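Local coordinates for protein type II restriction enzyme AgeI (Thalassobius gelatinovorus, PDB 5DWA) that cuts double-stranded DNA at the sequence 5'-ACCGGT-3', cleaving after the first A, as a type II restriction endonuclease of the PD-(D/E)XK nuclease class, at residues V169-R174 with S222-Y227; S192-L197 with G232-C237. All coordinates share one frame; numbering follows the deposited sequence.

Interaction 1: residues V169-R174 with S222-Y227; sequences VSLAER and SDKRNY. With nucleotides of chain D; nucleotides of chain C.
Glu173 and Lys224 meet in a salt bridge, with OE2 3.0 Å from NZ; taken as a hydrogen bond it is weak. The same ammonium forms a second salt bridge to OD1 of its neighbour Asp223, on that oxygen's syn lone pair. Lys224 NZ also donates to Ala172 O at 3.0 Å, from above the carbonyl plane, and to OP2 of DG3 of chain D. Bends at chi3 (-77°) and chi4 (-86°) turn the end of Lys224 into this group. Asp223 and Glu173 face tip to tip, their carboxylate planes 70° apart. Asp223 OD2 and Glu173 OE2 come within 2.5 Å. Tyr227 OH donates to Glu173 OE1, which lies at the ring edge.

Apolar contact is small: Leu171 CB packs on Lys224 CD at 3.6 Å, the two side chains passing each other and pointing opposite ways. The two segments form part of the DNA-binding face of this PD-(D/E)XK nuclease, one from the loop after strand 159-168 and the other from the N-terminal end of helix 223-230. Ser222 is the N-cap of that helix.

Both segments bind DNA. Asp223 N donates to OP1 of DG3 of chain D. Ser170 OG donates to OP2 of DG7 of chain C at 2.6 Å. Arg174 NH2 donates to N7 of DG7 of chain C at 3.0 Å, and NE makes a weak bond to its O6. End-on, NH1 and NH2 also grip Ser170 O and OG. An alanine in place of Arg174 would probably leave N7 and O6 of DG7 of chain C without these donors and Ser170 OG freer to turn.

Interaction 2: residues S192-L197 with G232-C237; sequences SVLSTL and GDFSAC
Strand 191-196 and strand 236-239 run parallel, and Leu194 N donates to Ala236 O at 3.0 Å. They belong to a beta-alpha-beta unit in which helix 223-230 lies between the two strands in sequence. One residue earlier, Ser235 N donates to Ser192 O at 2.7 Å. Ser235 also uses its side chain: OG accepts from Ser192 N in an almost straight bond of 169°. Ser235 therefore holds both backbone polar atoms of Ser192.

Phe234 and Leu194 carry the main apolar contact. Leu194 CB sits over one face of the ring, 4.0 Å from its centroid, in a CH-pi contact. It is offset toward the rim, nearest CG and CD1. Ser192 O lies at the edge of the same ring. Helix 223-230 packs on this group through Ile228, which touches Leu194, Phe234 and Cys237. Ala236 and Val193 point to the other side of the sheet, where Tyr272 of helix 268-277 touches both.

Leu194 and Cys237 are paired across the strands. Cys237 CA makes a CA-H...O contact with Leu194 O at 3.1 Å. With SG anti to the backbone N (chi1 172°), the sulfur lies 3.9 Å from Leu194 CD2.

In the fold
Interactions 1 and 2 have centres about 11 Å apart and alternate along the chain. Strand 191-196, helix 223-230 and strand 236-239 follow one another, so the helix that brings Asp223 and Lys224 to the DNA is part of the unit joined by interaction 2. The contacts touch directly. Tyr227 O and Asp233 N are 2.9 Å apart, a probable hydrogen bond at the C-terminal end of helix 223-230. Leu171 CD2 packs 3.6 Å from Thr196 OG1, which is hydrogen-bonded to Lys168 O. Val175, just after 169-174, touches Lys224 in interaction 1 and Leu194 and Phe234 in interaction 2. Interaction 1 meets the DNA itself; interaction 2 is buried, its nearest atom about 8 Å from the nucleic acid.

Interaction 1: residues V169-R174 with S222-Y227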
loop_
_atom_site.group_PDB
_atom_site.type_symbol
_atom_site.label_atom_id
_atom_site.label_comp_id
_atom_site.label_asym_id
_atom_site.label_seq_id
_atom_site.Cartn_x
_atom_site.Cartn_y
_atom_site.Cartn_z
ATOM N N VAL A 169 -5.327 -2.934 10.546
ATOM C CA VAL A 169 -6.161 -4.127 10.521
ATOM C C VAL A 169 -5.342 -5.323 10.042
ATOM O O VAL A 169 -5.377 -6.395 10.644
ATOM C CB VAL A 169 -7.372 -3.942 9.614
ATOM C CG1 VAL A 169 -8.055 -5.294 9.336
ATOM C CG2 VAL A 169 -8.342 -2.936 10.224
ATOM N N SER A 170 -4.574 -5.103 8.982
ATOM C CA SER A 170 -3.788 -6.161 8.362
ATOM C C SER A 170 -2.415 -5.613 8.047
ATOM O O SER A 170 -2.266 -4.428 7.772
ATOM C CB SER A 170 -4.472 -6.679 7.091
ATOM O OG SER A 170 -4.817 -5.613 6.215
ATOM N N LEU A 171 -1.411 -6.485 8.067
ATOM C CA LEU A 171 -0.028 -6.036 7.946
ATOM C C LEU A 171 0.459 -6.002 6.502
ATOM O O LEU A 171 1.032 -4.996 6.075
ATOM C CB LEU A 171 0.880 -6.926 8.794
ATOM C CG LEU A 171 0.581 -6.918 10.294
ATOM C CD1 LEU A 171 1.586 -7.783 11.051
ATOM C CD2 LEU A 171 0.571 -5.481 10.848
ATOM N N ALA A 172 0.210 -7.087 5.756
ATOM C CA ALA A 172 0.746 -7.261 4.397
ATOM C C ALA A 172 2.186 -6.769 4.368
ATOM O O ALA A 172 2.960 -7.118 5.253
ATOM C CB ALA A 172 -0.109 -6.533 3.360
ATOM N N GLU A 173 2.563 -5.959 3.387
ATOM C CA GLU A 173 3.863 -5.299 3.498
ATOM C C GLU A 173 3.663 -3.832 3.825
ATOM O O GLU A 173 4.613 -3.048 3.864
ATOM C CB GLU A 173 4.686 -5.454 2.220
ATOM C CG GLU A 173 5.326 -6.827 2.061
ATOM C CD GLU A 173 6.212 -7.218 3.232
ATOM O OE1 GLU A 173 6.794 -6.331 3.899
ATOM O OE2 GLU A 173 6.319 -8.430 3.493
ATOM N N ARG A 174 2.414 -3.470 4.076
ATOM C CA ARG A 174 2.080 -2.094 4.395
ATOM C C ARG A 174 2.626 -1.685 5.759
ATOM O O ARG A 174 2.819 -0.503 6.022
ATOM C CB ARG A 174 0.568 -1.905 4.330
ATOM C CG ARG A 174 0.059 -1.801 2.905
ATOM C CD ARG A 174 -1.448 -1.745 2.850
ATOM N NE ARG A 174 -2.046 -3.059 3.036
ATOM C CZ ARG A 174 -2.517 -3.522 4.187
ATOM N NH1 ARG A 174 -2.511 -2.758 5.279
ATOM N NH2 ARG A 174 -3.022 -4.747 4.245
ATOM N N SER A 222 7.639 -14.874 9.844
ATOM C CA SER A 222 7.454 -14.129 8.612
ATOM C C SER A 222 8.387 -12.932 8.671
ATOM O O SER A 222 8.973 -12.657 9.722
ATOM C CB SER A 222 6.013 -13.671 8.464
ATOM O OG SER A 222 5.724 -12.701 9.458
ATOM N N ASP A 223 8.527 -12.206 7.571
ATOM C CA ASP A 223 9.425 -11.057 7.589
ATOM C C ASP A 223 8.902 -9.998 8.556
ATOM O O ASP A 223 9.678 -9.253 9.147
ATOM C CB ASP A 223 9.616 -10.487 6.183
ATOM C CG ASP A 223 8.335 -9.975 5.572
ATOM O OD1 ASP A 223 7.245 -10.268 6.104
ATOM O OD2 ASP A 223 8.432 -9.287 4.538
ATOM N N LYS A 224 7.587 -9.967 8.741
ATOM C CA LYS A 224 6.976 -9.035 9.674
ATOM C C LYS A 224 7.350 -9.338 11.118
ATOM O O LYS A 224 7.591 -8.421 11.900
ATOM C CB LYS A 224 5.462 -9.039 9.493
ATOM C CG LYS A 224 5.023 -8.246 8.279
ATOM C CD LYS A 224 3.771 -8.793 7.685
ATOM C CE LYS A 224 4.063 -10.039 6.893
ATOM N NZ LYS A 224 4.461 -9.730 5.496
ATOM N N ARG A 225 7.407 -10.615 11.486
ATOM C CA ARG A 225 7.814 -10.956 12.842
ATOM C C ARG A 225 9.277 -10.572 13.050
ATOM O O ARG A 225 9.667 -10.146 14.137
ATOM C CB ARG A 225 7.611 -12.440 13.141
ATOM C CG ARG A 225 7.984 -12.813 14.571
ATOM C CD ARG A 225 7.656 -14.259 14.894
ATOM N NE ARG A 225 6.219 -14.505 14.891
ATOM C CZ ARG A 225 5.447 -14.452 15.973
ATOM N NH1 ARG A 225 5.969 -14.150 17.158
ATOM N NH2 ARG A 225 4.149 -14.688 15.866
ATOM N N ASN A 226 10.075 -10.706 11.995
ATOM C CA ASN A 226 11.478 -10.312 12.046
ATOM C C ASN A 226 11.640 -8.805 12.273
ATOM O O ASN A 226 12.562 -8.385 12.960
ATOM C CB ASN A 226 12.209 -10.733 10.761
ATOM C CG ASN A 226 12.420 -12.238 10.667
ATOM O OD1 ASN A 226 12.498 -12.929 11.682
ATOM N ND2 ASN A 226 12.526 -12.747 9.445
ATOM N N TYR A 227 10.743 -7.999 11.704
ATOM C CA TYR A 227 10.765 -6.551 11.932
ATOM C C TYR A 227 10.710 -6.243 13.422
ATOM O O TYR A 227 11.417 -5.364 13.924
ATOM C CB TYR A 227 9.582 -5.850 11.245
ATOM C CG TYR A 227 9.519 -5.934 9.732
ATOM C CD1 TYR A 227 10.663 -6.085 8.961
ATOM C CD2 TYR A 227 8.295 -5.847 9.076
ATOM C CE1 TYR A 227 10.590 -6.155 7.577
ATOM C CE2 TYR A 227 8.211 -5.919 7.697
ATOM C CZ TYR A 227 9.362 -6.071 6.952
ATOM O OH TYR A 227 9.282 -6.143 5.578
ATOM P P DG D 3 6.167 -13.047 4.206
ATOM O OP1 DG D 3 7.379 -13.291 5.023
ATOM O OP2 DG D 3 4.895 -12.689 4.860
ATOM O "O5'" DG D 3 6.497 -11.934 3.102
ATOM C "C5'" DG D 3 7.611 -12.125 2.246
ATOM C "C4'" DG D 3 7.358 -11.597 0.840
ATOM O "O4'" DG D 3 6.270 -12.319 0.200
ATOM C "C3'" DG D 3 6.999 -10.122 0.727
ATOM O "O3'" DG D 3 7.580 -9.630 -0.488
ATOM C "C2'" DG D 3 5.468 -10.164 0.647
ATOM C "C1'" DG D 3 5.270 -11.403 -0.218
ATOM N N9 DG D 3 3.979 -12.073 -0.064
ATOM C C8 DG D 3 3.377 -12.460 1.109
ATOM N N7 DG D 3 2.247 -13.092 0.929
ATOM C C5 DG D 3 2.111 -13.162 -0.456
ATOM C C6 DG D 3 1.091 -13.747 -1.253
ATOM O O6 DG D 3 0.075 -14.337 -0.885
ATOM N N1 DG D 3 1.339 -13.588 -2.608
ATOM C C2 DG D 3 2.435 -12.958 -3.136
ATOM N N2 DG D 3 2.499 -12.904 -4.473
ATOM N N3 DG D 3 3.399 -12.407 -2.403
ATOM C C4 DG D 3 3.173 -12.557 -1.079
ATOM P P DC C 6 -5.172 0.015 6.578
ATOM O OP1 DC C 6 -5.503 -0.397 7.932
ATOM O OP2 DC C 6 -3.785 0.104 6.091
ATOM O "O5'" DC C 6 -5.956 -0.980 5.607
ATOM C "C5'" DC C 6 -7.336 -1.133 5.752
ATOM C "C4'" DC C 6 -7.859 -2.000 4.633
ATOM O "O4'" DC C 6 -7.541 -1.401 3.359
ATOM C "C3'" DC C 6 -7.314 -3.417 4.591
ATOM O "O3'" DC C 6 -8.368 -4.268 4.247
ATOM C "C2'" DC C 6 -6.256 -3.363 3.480
ATOM C "C1'" DC C 6 -6.837 -2.317 2.539
ATOM N N1 DC C 6 -5.823 -1.529 1.813
ATOM C C2 DC C 6 -5.838 -1.460 0.416
ATOM O O2 DC C 6 -6.673 -2.111 -0.224
ATOM N N3 DC C 6 -4.910 -0.694 -0.208
ATOM C C4 DC C 6 -4.030 0.002 0.506
ATOM N N4 DC C 6 -3.133 0.736 -0.154
ATOM C C5 DC C 6 -4.024 -0.029 1.924
ATOM C C6 DC C 6 -4.928 -0.792 2.532
ATOM P P DG C 7 -8.443 -5.772 4.792
ATOM O OP1 DG C 7 -9.755 -5.921 5.456
ATOM O OP2 DG C 7 -7.210 -6.154 5.495
ATOM O "O5'" DG C 7 -8.478 -6.638 3.452
ATOM C "C5'" DG C 7 -9.468 -6.421 2.475
ATOM C "C4'" DG C 7 -9.130 -7.229 1.231
ATOM O "O4'" DG C 7 -8.043 -6.589 0.516
ATOM C "C3'" DG C 7 -8.648 -8.644 1.508
ATOM O "O3'" DG C 7 -9.054 -9.462 0.448
ATOM C "C2'" DG C 7 -7.123 -8.486 1.532
ATOM C "C1'" DG C 7 -6.918 -7.464 0.431
ATOM N N9 DG C 7 -5.750 -6.624 0.609
ATOM C C8 DG C 7 -4.934 -6.540 1.714
ATOM N N7 DG C 7 -4.008 -5.630 1.594
ATOM C C5 DG C 7 -4.250 -5.056 0.355
ATOM C C6 DG C 7 -3.577 -4.011 -0.317
ATOM O O6 DG C 7 -2.607 -3.347 0.074
ATOM N N1 DG C 7 -4.147 -3.738 -1.550
ATOM C C2 DG C 7 -5.232 -4.394 -2.077
ATOM N N2 DG C 7 -5.643 -3.985 -3.281
ATOM N N3 DG C 7 -5.867 -5.376 -1.463
ATOM C C4 DG C 7 -5.326 -5.652 -0.256
#

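Interaction 2: residues S192-L197 with G232-C237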
loop_
_atom_site.group_PDB
_atom_site.type_symbol
_atom_site.label_atom_id
_atom_site.label_comp_id
_atom_site.label_asym_id
_atom_site.label_seq_id
_atom_site.Cartn_x
_atom_site.Cartn_y
_atom_site.Cartn_z
ATOM N N SER A 192 6.339 3.674 20.543
ATOM C CA SER A 192 5.827 3.442 19.195
ATOM C C SER A 192 5.254 2.034 19.122
ATOM O O SER A 192 5.987 1.060 18.948
ATOM C CB SER A 192 6.926 3.638 18.154
ATOM O OG SER A 192 6.435 3.404 16.844
ATOM N N VAL A 193 3.937 1.931 19.270
ATOM C CA VAL A 193 3.286 0.635 19.404
ATOM C C VAL A 193 2.638 0.230 18.090
ATOM O O VAL A 193 2.021 1.054 17.423
ATOM C CB VAL A 193 2.236 0.679 20.530
ATOM C CG1 VAL A 193 1.504 -0.643 20.662
ATOM C CG2 VAL A 193 2.911 1.050 21.863
ATOM N N LEU A 194 2.815 -1.036 17.710
ATOM C CA LEU A 194 2.064 -1.622 16.606
ATOM C C LEU A 194 0.852 -2.356 17.172
ATOM O O LEU A 194 1.005 -3.348 17.880
ATOM C CB LEU A 194 2.952 -2.586 15.807
ATOM C CG LEU A 194 2.294 -3.252 14.599
ATOM C CD1 LEU A 194 1.904 -2.208 13.567
ATOM C CD2 LEU A 194 3.234 -4.295 13.990
ATOM N N SER A 195 -0.340 -1.856 16.863
ATOM C CA SER A 195 -1.576 -2.508 17.271
ATOM C C SER A 195 -2.244 -3.041 16.023
ATOM O O SER A 195 -2.400 -2.308 15.049
ATOM C CB SER A 195 -2.500 -1.537 18.008
ATOM O OG SER A 195 -1.860 -1.034 19.168
ATOM N N THR A 196 -2.615 -4.316 16.028
ATOM C CA THR A 196 -3.120 -4.900 14.815
ATOM C C THR A 196 -4.175 -5.948 15.077
ATOM O O THR A 196 -4.174 -6.595 16.117
ATOM C CB THR A 196 -1.954 -5.503 13.988
ATOM O OG1 THR A 196 -2.444 -5.934 12.712
ATOM C CG2 THR A 196 -1.259 -6.666 14.736
ATOM N N LEU A 197 -5.090 -6.092 14.128
ATOM C CA LEU A 197 -6.009 -7.219 14.144
ATOM C C LEU A 197 -5.378 -8.424 13.451
ATOM O O LEU A 197 -5.943 -9.526 13.493
ATOM C CB LEU A 197 -7.331 -6.849 13.471
ATOM C CG LEU A 197 -8.104 -5.743 14.186
ATOM C CD1 LEU A 197 -9.395 -5.481 13.456
ATOM C CD2 LEU A 197 -8.362 -6.136 15.628
ATOM N N GLY A 232 13.641 -4.942 15.997
ATOM C CA GLY A 232 13.123 -4.069 17.041
ATOM C C GLY A 232 12.522 -2.780 16.515
ATOM O O GLY A 232 12.728 -1.707 17.090
ATOM N N ASP A 233 11.762 -2.886 15.429
ATOM C CA ASP A 233 11.241 -1.708 14.738
ATOM C C ASP A 233 10.076 -1.025 15.465
ATOM O O ASP A 233 9.675 0.066 15.074
ATOM C CB ASP A 233 10.801 -2.081 13.320
ATOM C CG ASP A 233 11.971 -2.346 12.391
ATOM O OD1 ASP A 233 13.067 -1.800 12.646
ATOM O OD2 ASP A 233 11.788 -3.090 11.403
ATOM N N PHE A 234 9.537 -1.667 16.503
ATOM C CA PHE A 234 8.435 -1.114 17.307
ATOM C C PHE A 234 8.689 -1.367 18.788
ATOM O O PHE A 234 9.387 -2.313 19.149
ATOM C CB PHE A 234 7.077 -1.728 16.905
ATOM C CG PHE A 234 6.707 -1.484 15.480
ATOM C CD1 PHE A 234 6.017 -0.340 15.114
ATOM C CD2 PHE A 234 7.068 -2.388 14.494
ATOM C CE1 PHE A 234 5.693 -0.103 13.791
ATOM C CE2 PHE A 234 6.746 -2.163 13.171
ATOM C CZ PHE A 234 6.051 -1.019 12.816
ATOM N N SER A 235 8.118 -0.524 19.645
ATOM C CA SER A 235 8.287 -0.677 21.089
ATOM C C SER A 235 7.685 -1.992 21.555
ATOM O O SER A 235 8.218 -2.663 22.441
ATOM C CB SER A 235 7.639 0.485 21.843
ATOM O OG SER A 235 8.211 1.720 21.466
ATOM N N ALA A 236 6.554 -2.333 20.947
ATOM C CA ALA A 236 5.810 -3.544 21.260
ATOM C C ALA A 236 4.735 -3.721 20.211
ATOM O O ALA A 236 4.370 -2.770 19.532
ATOM C CB ALA A 236 5.192 -3.470 22.635
ATOM N N CYS A 237 4.254 -4.951 20.068
ATOM C CA CYS A 237 3.171 -5.245 19.146
ATOM C C CYS A 237 2.057 -5.955 19.891
ATOM O O CYS A 237 2.305 -6.891 20.663
ATOM C CB CYS A 237 3.675 -6.101 17.978
ATOM S SG CYS A 237 2.375 -6.723 16.857
#